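Local atomic coordinates of putative gamma-glutamylcyclotransferase YkqA (Bacillus subtilis, PDB entry 2QIK), a protein that probably acts as a gamma-glutamylcyclotransferase, an acyltransferase of the AIG2-like superfamily. Residues 164-169 with 238-243. Sequence-based numbering, arbitrary orientation.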
loop_
_atom_site.group_PDB
_atom_site.type_symbol
_atom_site.label_atom_id
_atom_site.label_comp_id
_atom_site.label_asym_id
_atom_site.label_seq_id
_atom_site.Cartn_x
_atom_site.Cartn_y
_atom_site.Cartn_z
ATOM N N THR A 164 11.548 -0.920 -2.223
ATOM C CA THR A 164 12.304 -2.105 -2.596
ATOM C C THR A 164 11.512 -3.337 -2.425
ATOM O O THR A 164 10.821 -3.515 -1.449
ATOM C CB THR A 164 13.557 -2.232 -1.707
ATOM O OG1 THR A 164 14.306 -0.999 -1.734
ATOM C CG2 THR A 164 14.471 -3.351 -2.183
ATOM N N THR A 165 11.614 -4.235 -3.402
ATOM C CA THR A 165 10.980 -5.558 -3.273
ATOM C C THR A 165 11.822 -6.418 -2.325
ATOM O O THR A 165 13.020 -6.631 -2.527
ATOM C CB THR A 165 10.812 -6.237 -4.628
ATOM O OG1 THR A 165 9.988 -5.445 -5.465
ATOM C CG2 THR A 165 10.167 -7.602 -4.512
ATOM N N ARG A 166 11.177 -6.865 -1.252
ATOM C CA ARG A 166 11.855 -7.607 -0.197
ATOM C C ARG A 166 11.000 -8.748 0.286
ATOM O O ARG A 166 9.800 -8.737 0.106
ATOM C CB ARG A 166 12.142 -6.663 0.956
ATOM C CG ARG A 166 13.120 -5.603 0.656
ATOM C CD ARG A 166 13.653 -4.952 1.903
ATOM N NE ARG A 166 14.524 -3.815 1.612
ATOM C CZ ARG A 166 15.823 -3.955 1.301
ATOM N NH1 ARG A 166 16.403 -5.141 1.321
ATOM N NH2 ARG A 166 16.527 -2.903 1.013
ATOM N N PHE A 167 11.606 -9.754 0.893
ATOM C CA PHE A 167 10.958 -11.022 1.188
ATOM C C PHE A 167 10.715 -11.103 2.699
ATOM O O PHE A 167 11.470 -11.747 3.418
ATOM C CB PHE A 167 11.796 -12.158 0.611
ATOM C CG PHE A 167 11.776 -12.084 -0.863
ATOM C CD1 PHE A 167 12.545 -11.185 -1.574
ATOM C CD2 PHE A 167 10.838 -12.823 -1.534
ATOM C CE1 PHE A 167 12.344 -11.033 -2.945
ATOM C CE2 PHE A 167 10.681 -12.724 -2.881
ATOM C CZ PHE A 167 11.384 -11.805 -3.578
ATOM N N THR A 168 9.675 -10.382 3.147
ATOM C CA THR A 168 9.465 -10.113 4.549
ATOM C C THR A 168 8.320 -10.915 5.176
ATOM O O THR A 168 8.138 -10.818 6.396
ATOM C CB THR A 168 9.150 -8.646 4.743
ATOM O OG1 THR A 168 7.889 -8.394 4.152
ATOM C CG2 THR A 168 10.159 -7.700 4.140
ATOM N N LEU A 169 7.548 -11.667 4.404
ATOM C CA LEU A 169 6.480 -12.514 4.973
ATOM C C LEU A 169 7.090 -13.837 5.307
ATOM O O LEU A 169 7.579 -14.521 4.424
ATOM C CB LEU A 169 5.323 -12.715 3.988
ATOM C CG LEU A 169 4.178 -13.488 4.603
ATOM C CD1 LEU A 169 3.370 -12.698 5.518
ATOM C CD2 LEU A 169 3.289 -14.039 3.479
ATOM N N GLU A 238 9.069 -9.408 8.645
ATOM C CA GLU A 238 10.166 -10.022 9.324
ATOM C C GLU A 238 11.452 -9.824 8.522
ATOM O O GLU A 238 11.421 -9.398 7.360
ATOM C CB GLU A 238 9.801 -11.499 9.582
ATOM C CG GLU A 238 8.494 -11.629 10.376
ATOM C CD GLU A 238 7.973 -12.920 11.104
ATOM O OE1 GLU A 238 8.760 -13.637 11.800
ATOM O OE2 GLU A 238 6.682 -13.100 11.078
ATOM N N ALA A 239 12.619 -10.086 9.139
ATOM C CA ALA A 239 13.883 -10.087 8.387
ATOM C C ALA A 239 13.779 -11.032 7.203
ATOM O O ALA A 239 13.148 -12.061 7.250
ATOM C CB ALA A 239 15.073 -10.407 9.214
ATOM N N GLU A 240 14.447 -10.656 6.121
ATOM C CA GLU A 240 14.310 -11.388 4.875
ATOM C C GLU A 240 14.963 -12.758 4.963
ATOM O O GLU A 240 16.113 -12.938 5.419
ATOM C CB GLU A 240 14.927 -10.610 3.720
ATOM C CG GLU A 240 14.287 -9.282 3.407
ATOM C CD GLU A 240 14.803 -8.773 2.056
ATOM O OE1 GLU A 240 14.375 -9.266 0.964
ATOM O OE2 GLU A 240 15.744 -7.885 2.047
ATOM N N ILE A 241 14.271 -13.750 4.447
ATOM C CA ILE A 241 14.776 -15.063 4.197
ATOM C C ILE A 241 14.442 -15.462 2.767
ATOM O O ILE A 241 13.573 -14.874 2.154
ATOM C CB ILE A 241 14.303 -16.112 5.202
ATOM C CG1 ILE A 241 12.845 -16.391 5.091
ATOM C CG2 ILE A 241 14.625 -15.707 6.614
ATOM C CD1 ILE A 241 12.408 -17.493 6.060
ATOM N N ALA A 242 15.091 -16.478 2.239
ATOM C CA ALA A 242 14.876 -16.875 0.876
ATOM C C ALA A 242 13.450 -17.403 0.621
ATOM O O ALA A 242 12.865 -18.078 1.477
ATOM C CB ALA A 242 15.860 -17.956 0.468
ATOM N N PRO A 243 12.931 -17.114 -0.566
ATOM C CA PRO A 243 11.655 -17.691 -0.944
ATOM C C PRO A 243 11.808 -19.195 -1.299
ATOM O O PRO A 243 12.910 -19.668 -1.630
ATOM C CB PRO A 243 11.270 -16.907 -2.223
ATOM C CG PRO A 243 12.578 -16.468 -2.817
ATOM C CD PRO A 243 13.475 -16.225 -1.618
HETATM O O HOH W 1 11.017 -13.290 5.853
#
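Glu240 OE2 sits at the edge of the Arg166 guanidinium, which has Thr164 CG2 over one face, offset toward the rim. The carboxylate is turned 84° from the guanidinium plane, and Arg166 NH1 donates to Glu240 OE2 on its syn side at 2.9 Å, closing a salt bridge. Arg166 runs extended from CG to NE (chi3 -174°), its side chain crossing that of Glu240 at about a right angle, and NE forms a salt bridge with Asp182. Glu240 OE1 lies at the edge of the Phe167 ring, 3.7 Å from Phe167 CD1, with ring and carboxylate nearly coplanar. Phe167 N reaches Glu240 OE1 at 2.8 Å from the anti side; like NH1, it stands 33° out of the carboxylate plane. His270 NE2 bonds the same oxygen. Gripped at both oxygens, the carboxylate is probably held against rotation. An alanine at Glu240 would probably leave Phe167 N, Arg166 NH1 and His270 NE2 without this acceptor. Pro243 CB approaches Phe167 CD2 obliquely at 4.2 Å. Between the backbones, Glu238 N donates to Thr168 O (2.8 Å), and a water bridges the carbonyl oxygens of Phe167 and Ala239. The loop leading into helix 245-258 is thus pinned along strand 164-171, which forms an antiparallel hairpin with strand 174-180; a classic beta bulge there sets Thr168 and Leu169 opposite Arg176. Phe167 also packs against strand 174-180 and helices 245-258 and 261-273.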